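Local coordinates for protein type III effector NopAA (Sinorhizobium fredii USDA 257, PDB 6SDU) that hydrolyses xyloglucan as a type III effector of the glycoside hydrolase 12 family, and holds cellobiose in its xyloglucanase domain, at residues Asn95-Gly101 with Lys225-Asn231; Gly101-Asp105 with Gly133-Pro137; Val157-Trp162 with Thr188-Ile194. All coordinates share one frame; numbering follows the deposited sequence.

Contact 1: residues Asn95-Gly101 with Lys225-Asn231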
# COMPACT_ATOMS: atom_id res chain seq x y z
N ASN A 95 -8.74 -6.06 7.19
CA ASN A 95 -9.97 -6.71 6.73
C ASN A 95 -10.69 -5.72 5.81
O ASN A 95 -11.02 -4.61 6.25
CB ASN A 95 -10.85 -7.09 7.93
CG ASN A 95 -12.11 -7.80 7.52
OD1 ASN A 95 -12.12 -8.58 6.57
ND2 ASN A 95 -13.20 -7.51 8.21
N GLN A 96 -10.95 -6.10 4.56
CA GLN A 96 -11.47 -5.12 3.62
C GLN A 96 -12.55 -5.70 2.70
O GLN A 96 -12.70 -6.92 2.56
CB GLN A 96 -10.34 -4.54 2.76
CG GLN A 96 -9.76 -5.55 1.75
CD GLN A 96 -8.27 -5.45 1.62
OE1 GLN A 96 -7.62 -4.71 2.36
NE2 GLN A 96 -7.71 -6.19 0.65
N GLU A 97 -13.33 -4.80 2.10
CA GLU A 97 -14.30 -5.12 1.07
C GLU A 97 -13.97 -4.27 -0.16
O GLU A 97 -13.92 -3.04 -0.05
CB GLU A 97 -15.72 -4.86 1.55
CG GLU A 97 -16.19 -5.70 2.74
CD GLU A 97 -17.49 -5.15 3.37
OE1 GLU A 97 -17.73 -3.93 3.28
OE2 GLU A 97 -18.27 -5.94 3.96
N VAL A 98 -13.77 -4.91 -1.30
CA VAL A 98 -13.23 -4.24 -2.49
C VAL A 98 -14.22 -4.44 -3.62
O VAL A 98 -15.05 -5.37 -3.59
CB VAL A 98 -11.84 -4.80 -2.87
CG1 VAL A 98 -10.81 -4.57 -1.75
CG2 VAL A 98 -11.94 -6.28 -3.19
N PRO A 99 -14.19 -3.58 -4.63
CA PRO A 99 -15.02 -3.77 -5.83
C PRO A 99 -14.35 -4.82 -6.71
O PRO A 99 -13.28 -5.34 -6.38
CB PRO A 99 -15.03 -2.39 -6.50
CG PRO A 99 -13.76 -1.76 -6.07
CD PRO A 99 -13.38 -2.34 -4.72
N THR A 100 -15.01 -5.14 -7.82
CA THR A 100 -14.48 -6.11 -8.79
C THR A 100 -13.62 -5.48 -9.89
O THR A 100 -12.53 -6.00 -10.19
CB THR A 100 -15.65 -6.88 -9.43
OG1 THR A 100 -16.34 -7.63 -8.42
CG2 THR A 100 -15.13 -7.85 -10.48
N GLY A 101 -14.09 -4.40 -10.52
CA GLY A 101 -13.45 -3.83 -11.68
C GLY A 101 -12.61 -2.58 -11.43
O GLY A 101 -12.38 -2.14 -10.31
N LYS A 225 -16.05 3.74 -7.39
CA LYS A 225 -15.92 2.44 -6.77
C LYS A 225 -15.60 2.64 -5.30
O LYS A 225 -14.85 3.55 -4.92
CB LYS A 225 -14.86 1.59 -7.49
CG LYS A 225 -15.45 0.87 -8.70
CD LYS A 225 -14.45 0.57 -9.76
CE LYS A 225 -15.12 -0.21 -10.88
NZ LYS A 225 -16.52 0.24 -11.07
N ASN A 226 -16.13 1.73 -4.47
CA ASN A 226 -16.09 1.87 -3.03
C ASN A 226 -15.13 0.85 -2.43
O ASN A 226 -15.10 -0.31 -2.86
CB ASN A 226 -17.50 1.67 -2.46
CG ASN A 226 -17.60 2.11 -1.01
OD1 ASN A 226 -17.42 3.29 -0.72
ND2 ASN A 226 -17.93 1.19 -0.12
N PHE A 227 -14.34 1.30 -1.44
CA PHE A 227 -13.41 0.43 -0.71
C PHE A 227 -13.66 0.61 0.78
O PHE A 227 -13.58 1.73 1.28
CB PHE A 227 -11.95 0.78 -1.04
CG PHE A 227 -11.59 0.63 -2.49
CD1 PHE A 227 -11.90 1.64 -3.40
CD2 PHE A 227 -10.91 -0.49 -2.96
CE1 PHE A 227 -11.55 1.52 -4.74
CE2 PHE A 227 -10.57 -0.62 -4.29
CZ PHE A 227 -10.91 0.38 -5.18
N ASN A 228 -13.99 -0.48 1.47
CA ASN A 228 -14.22 -0.44 2.91
C ASN A 228 -13.09 -1.15 3.64
O ASN A 228 -12.78 -2.32 3.34
CB ASN A 228 -15.55 -1.10 3.29
CG ASN A 228 -16.75 -0.37 2.74
OD1 ASN A 228 -16.95 0.81 3.00
ND2 ASN A 228 -17.59 -1.09 1.98
N PHE A 229 -12.52 -0.49 4.63
CA PHE A 229 -11.48 -1.10 5.45
C PHE A 229 -12.17 -1.27 6.79
O PHE A 229 -12.20 -0.35 7.61
CB PHE A 229 -10.22 -0.24 5.47
CG PHE A 229 -9.61 -0.04 4.09
CD1 PHE A 229 -8.72 -0.95 3.56
CD2 PHE A 229 -9.97 1.05 3.31
CE1 PHE A 229 -8.17 -0.78 2.29
CE2 PHE A 229 -9.44 1.23 2.02
CZ PHE A 229 -8.55 0.31 1.51
N ASN A 230 -12.67 -2.48 7.04
CA ASN A 230 -13.48 -2.72 8.23
C ASN A 230 -12.61 -2.84 9.45
O ASN A 230 -13.03 -2.47 10.56
CB ASN A 230 -14.30 -4.00 8.10
CG ASN A 230 -15.23 -3.97 6.94
OD1 ASN A 230 -15.91 -2.97 6.70
ND2 ASN A 230 -15.30 -5.08 6.20
N ASN A 231 -11.39 -3.33 9.28
CA ASN A 231 -10.45 -3.27 10.36
C ASN A 231 -9.07 -3.00 9.80
O ASN A 231 -8.73 -3.48 8.72
CB ASN A 231 -10.46 -4.55 11.19
CG ASN A 231 -9.48 -4.48 12.32
OD1 ASN A 231 -9.61 -3.62 13.19
ND2 ASN A 231 -8.47 -5.34 12.30
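F227 carries CG anti to its carbonyl carbon (chi1 -60°), which swings the ring against P99 of the neighbouring segment, and like torsions in E97 and N228 bring the carboxylate and the amide together obliquely, their planes 66° apart. P99 CD lies over one face of the F227 ring, 3.7 Å from its centroid, a CH-pi contact offset toward the rim; a proline suits this point just beyond the end of strand 90-97, since it offers CH groups to the ring and no N-H to the sheet. On the other side of the sheet N228 ND2 gives a weak, bent bond to E97 OE1 (3.1 Å); polar groups suit this solvent-facing side. The backbones pair antiparallel, E97 N to N228 O at 2.8 Å and N228 N to E97 O at 3.0 Å. Further along, the pairing slips by one residue, leaving N95 opposed by two, N230 and N231, in a classic bulge: N95 N gives to N231 O at 3.0 Å, while N95 O takes N230 N at 2.8 Å and, weakly, N231 N. The Q96 amide is bonded to Y214 and N185. Strand 225-236 is flanked by strand 57-62, whose W58 stacks on F229, while W104 of the facing sheet meets F227 edge-to-face.

Contact 2: residues Gly101-Asp105 with Gly133-Pro137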
# COMPACT_ATOMS: atom_id res chain seq x y z
N GLY A 101 -14.09 -4.40 -10.52
CA GLY A 101 -13.45 -3.83 -11.68
C GLY A 101 -12.61 -2.58 -11.43
O GLY A 101 -12.38 -2.14 -10.31
N GLY A 102 -12.09 -2.03 -12.53
CA GLY A 102 -11.24 -0.86 -12.45
C GLY A 102 -9.78 -1.23 -12.54
O GLY A 102 -9.39 -2.32 -12.98
N ALA A 103 -8.94 -0.26 -12.17
CA ALA A 103 -7.48 -0.45 -12.15
C ALA A 103 -6.95 0.08 -10.82
O ALA A 103 -6.95 1.30 -10.60
CB ALA A 103 -6.83 0.23 -13.34
N TRP A 104 -6.56 -0.82 -9.91
CA TRP A 104 -6.14 -0.41 -8.57
C TRP A 104 -5.37 -1.53 -7.89
O TRP A 104 -5.35 -2.69 -8.33
CB TRP A 104 -7.35 0.02 -7.72
CG TRP A 104 -8.51 -0.94 -7.80
CD1 TRP A 104 -9.61 -0.82 -8.60
CD2 TRP A 104 -8.69 -2.17 -7.07
NE1 TRP A 104 -10.46 -1.88 -8.42
CE2 TRP A 104 -9.92 -2.72 -7.48
CE3 TRP A 104 -7.94 -2.85 -6.11
CZ2 TRP A 104 -10.41 -3.93 -6.96
CZ3 TRP A 104 -8.43 -4.03 -5.59
CH2 TRP A 104 -9.64 -4.57 -6.02
N ASP A 105 -4.71 -1.17 -6.80
CA ASP A 105 -4.04 -2.14 -5.96
C ASP A 105 -4.19 -1.66 -4.52
O ASP A 105 -4.00 -0.49 -4.23
CB ASP A 105 -2.59 -2.32 -6.36
CG ASP A 105 -1.79 -1.03 -6.34
OD1 ASP A 105 -1.17 -0.71 -5.28
OD2 ASP A 105 -1.74 -0.34 -7.39
N GLY A 133 -0.94 -7.05 -16.16
CA GLY A 133 -2.28 -6.58 -15.85
C GLY A 133 -2.39 -5.09 -16.10
O GLY A 133 -1.45 -4.43 -16.52
N ASN A 134 -3.60 -4.56 -15.82
CA ASN A 134 -3.81 -3.13 -15.98
C ASN A 134 -3.14 -2.29 -14.89
O ASN A 134 -3.21 -1.06 -14.95
CB ASN A 134 -5.32 -2.82 -16.10
CG ASN A 134 -6.11 -3.16 -14.83
OD1 ASN A 134 -5.55 -3.57 -13.82
ND2 ASN A 134 -7.43 -2.94 -14.89
N VAL A 135 -2.64 -2.91 -13.81
CA VAL A 135 -1.73 -2.24 -12.88
C VAL A 135 -0.49 -3.10 -12.79
O VAL A 135 -0.58 -4.33 -12.94
CB VAL A 135 -2.30 -2.00 -11.47
CG1 VAL A 135 -3.26 -0.84 -11.46
CG2 VAL A 135 -2.92 -3.28 -10.90
N LYS A 136 0.67 -2.47 -12.62
CA LYS A 136 1.95 -3.18 -12.53
C LYS A 136 2.81 -2.58 -11.43
O LYS A 136 2.72 -1.38 -11.15
CB LYS A 136 2.72 -3.16 -13.87
CG LYS A 136 1.97 -3.79 -15.04
CD LYS A 136 2.65 -3.47 -16.36
CE LYS A 136 1.86 -4.05 -17.57
NZ LYS A 136 0.63 -3.29 -17.94
N PRO A 137 3.64 -3.38 -10.77
CA PRO A 137 4.51 -2.80 -9.76
C PRO A 137 5.62 -1.97 -10.39
O PRO A 137 6.03 -2.19 -11.53
CB PRO A 137 5.09 -4.03 -9.04
CG PRO A 137 4.99 -5.15 -10.06
CD PRO A 137 3.77 -4.85 -10.88
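G102, at a phi of 100° that only glycine takes up easily, turns its carbonyl toward N134 just before strand 103-112 begins. Segment 133-137 is irregular loop; the closest alpha carbons across the contact, those of A103 and N134, are 5.9 Å apart. The one hydrogen bond between the segments runs from N134 ND2 to G102 O at 2.8 Å. CG of N134 sits between its backbone N and carbonyl carbon (chi1 64°), which sends the amide across A103 CB; ND2 lies 35° off the plane of the G102 carbonyl, a bent approach. OD1 is taken by T126 OG1, so both ends of the amide are used. This is the edge of the substrate cleft of a GH12 beta-sandwich: beyond V135 the loop continues into K136 and P137, which touch the bound glucopyranose, and D105, its side chain about 5 Å from that sugar, brings OD1 close to OE1 of the pocket residue E217. V135 sets CG1 4.2 Å from A103 CB and CG2 3.6 Å from W104 O. Small A103 suits the buried spot beside the N134 amide. The indole of W104 turns to the other side of the strand, where NE1 bonds in the ring plane to G101 O at 2.7 Å. K136 NZ likewise reaches back to G133 O, 2.8 Å away.

Contact 3: residues Val157-Trp162 with Thr188-Ile194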
# COMPACT_ATOMS: atom_id res chain seq x y z
N VAL A 157 7.50 -15.39 3.16
CA VAL A 157 7.98 -14.56 4.26
C VAL A 157 6.79 -13.88 4.91
O VAL A 157 5.76 -13.65 4.28
CB VAL A 157 9.02 -13.52 3.77
CG1 VAL A 157 8.35 -12.42 2.98
CG2 VAL A 157 9.79 -12.95 4.94
N GLY A 158 6.93 -13.58 6.20
CA GLY A 158 5.95 -12.80 6.94
C GLY A 158 4.51 -13.28 6.88
O GLY A 158 3.57 -12.47 6.98
N GLY A 159 4.32 -14.59 6.75
CA GLY A 159 3.01 -15.20 6.77
C GLY A 159 2.32 -15.39 5.44
O GLY A 159 1.11 -15.65 5.43
N ALA A 160 3.04 -15.25 4.32
CA ALA A 160 2.42 -15.40 3.01
C ALA A 160 3.50 -15.64 1.97
O ALA A 160 4.69 -15.57 2.26
CB ALA A 160 1.57 -14.17 2.65
N THR A 161 3.06 -15.97 0.76
CA THR A 161 3.95 -16.14 -0.39
C THR A 161 3.80 -14.95 -1.32
O THR A 161 2.68 -14.51 -1.60
CB THR A 161 3.65 -17.44 -1.12
OG1 THR A 161 3.82 -18.54 -0.21
CG2 THR A 161 4.59 -17.61 -2.32
N TRP A 162 4.93 -14.43 -1.79
CA TRP A 162 4.94 -13.19 -2.55
C TRP A 162 5.86 -13.31 -3.75
O TRP A 162 6.76 -14.14 -3.78
CB TRP A 162 5.43 -12.00 -1.70
CG TRP A 162 4.87 -11.86 -0.32
CD1 TRP A 162 5.31 -12.48 0.80
CD2 TRP A 162 3.81 -10.98 0.11
NE1 TRP A 162 4.59 -12.08 1.90
CE2 TRP A 162 3.66 -11.16 1.50
CE3 TRP A 162 2.97 -10.08 -0.55
CZ2 TRP A 162 2.71 -10.46 2.24
CZ3 TRP A 162 2.02 -9.39 0.20
CH2 TRP A 162 1.89 -9.59 1.57
N THR A 188 -3.02 -11.07 8.15
CA THR A 188 -2.07 -10.45 9.07
C THR A 188 -0.68 -10.54 8.47
O THR A 188 -0.29 -11.61 7.99
CB THR A 188 -2.10 -11.15 10.44
OG1 THR A 188 -3.41 -11.04 11.02
CG2 THR A 188 -1.07 -10.55 11.39
N VAL A 189 0.07 -9.45 8.50
CA VAL A 189 1.42 -9.42 7.96
C VAL A 189 2.42 -9.18 9.07
O VAL A 189 2.21 -8.31 9.94
CB VAL A 189 1.59 -8.34 6.87
CG1 VAL A 189 0.92 -8.77 5.57
CG2 VAL A 189 1.01 -7.04 7.35
N ASP A 190 3.53 -9.91 9.03
CA ASP A 190 4.64 -9.73 9.96
C ASP A 190 5.63 -8.84 9.22
O ASP A 190 6.46 -9.30 8.44
CB ASP A 190 5.23 -11.08 10.36
CG ASP A 190 6.45 -10.95 11.27
OD1 ASP A 190 6.81 -9.81 11.65
OD2 ASP A 190 7.06 -12.00 11.59
N ILE A 191 5.49 -7.53 9.44
CA ILE A 191 6.32 -6.56 8.74
C ILE A 191 7.77 -6.67 9.20
O ILE A 191 8.70 -6.59 8.38
CB ILE A 191 5.74 -5.14 8.92
CG1 ILE A 191 4.30 -5.11 8.37
CG2 ILE A 191 6.60 -4.09 8.21
CD1 ILE A 191 3.54 -3.82 8.62
N LYS A 192 7.99 -6.92 10.49
CA LYS A 192 9.36 -7.04 11.00
C LYS A 192 10.15 -8.07 10.20
O LYS A 192 11.22 -7.77 9.67
CB LYS A 192 9.32 -7.41 12.48
CG LYS A 192 10.68 -7.57 13.14
CD LYS A 192 10.52 -8.40 14.40
CE LYS A 192 11.85 -8.90 14.93
NZ LYS A 192 11.72 -9.52 16.28
N SER A 193 9.57 -9.27 10.03
CA SER A 193 10.21 -10.36 9.30
C SER A 193 10.40 -10.03 7.83
O SER A 193 11.38 -10.46 7.22
CB SER A 193 9.37 -11.63 9.41
OG SER A 193 9.36 -12.14 10.73
N ILE A 194 9.43 -9.34 7.21
CA ILE A 194 9.57 -8.98 5.80
C ILE A 194 10.72 -8.02 5.62
O ILE A 194 11.55 -8.19 4.72
CB ILE A 194 8.25 -8.40 5.26
CG1 ILE A 194 7.18 -9.51 5.17
CG2 ILE A 194 8.48 -7.74 3.90
CD1 ILE A 194 5.77 -8.99 4.85
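A single backbone hydrogen bond joins the segments, D190 N to G158 O at 3.3 Å, long but nearly straight at 170°. G158 belongs to the type I' turn V157-A160, and both of its middle residues are glycines, as their positive phi favours; G158 CA packs 3.9 Å from I194 CG1. Two further sets of polar bonds shape each segment. D190 is the N-cap of helix 191-200: with CG anti to the backbone N (chi1 177°), its carboxylate turns back over the first turn, where OD1 accepts a weak capping bond from S193 N. V157 O receives A160 N and W162 NE1 from opposite faces of its carbonyl plane, the latter 3.1 Å away and exactly in the plane of the indole, which fixes the ring's rotation. Apolar contacts complete the join. V157 uses both methyl branches: CG1 meets I194 CG1 at 3.8 Å, the two side chains crossing at about a right angle, and CG2 reaches S193 O at 3.7 Å. V189 CG1 comes to the edge of the W162 ring near CZ2, 4.1 Å off. Beyond them W162 and I194 pack on L178 and L121 of the larger sheet, while V189 pairs with S92 of strand 90-97 in the smaller one.

How the contacts relate
Contacts 1 and 2 meet directly: they share G101, and the W104 indole packs against V98 and P99, so the two sheets are joined where strand 90-97 passes into strand 103-112. Contact 3 stands apart, its nearest atoms about 8 Å from contact 1 and about 10 Å from contact 2, though strand 186-190 neighbours strand 90-97 in the smaller sheet, and contacts 2 and 3 both reach the larger. Contact 2 is the most buried and the smallest, and lies by the bound sugar, with one side-chain-to-backbone bond. Contacts 1 and 3 are partly buried and farther from the sugar; contact 1 is a ladder of backbone bonds with a polar outer face, contact 3 a turn set against a helix start.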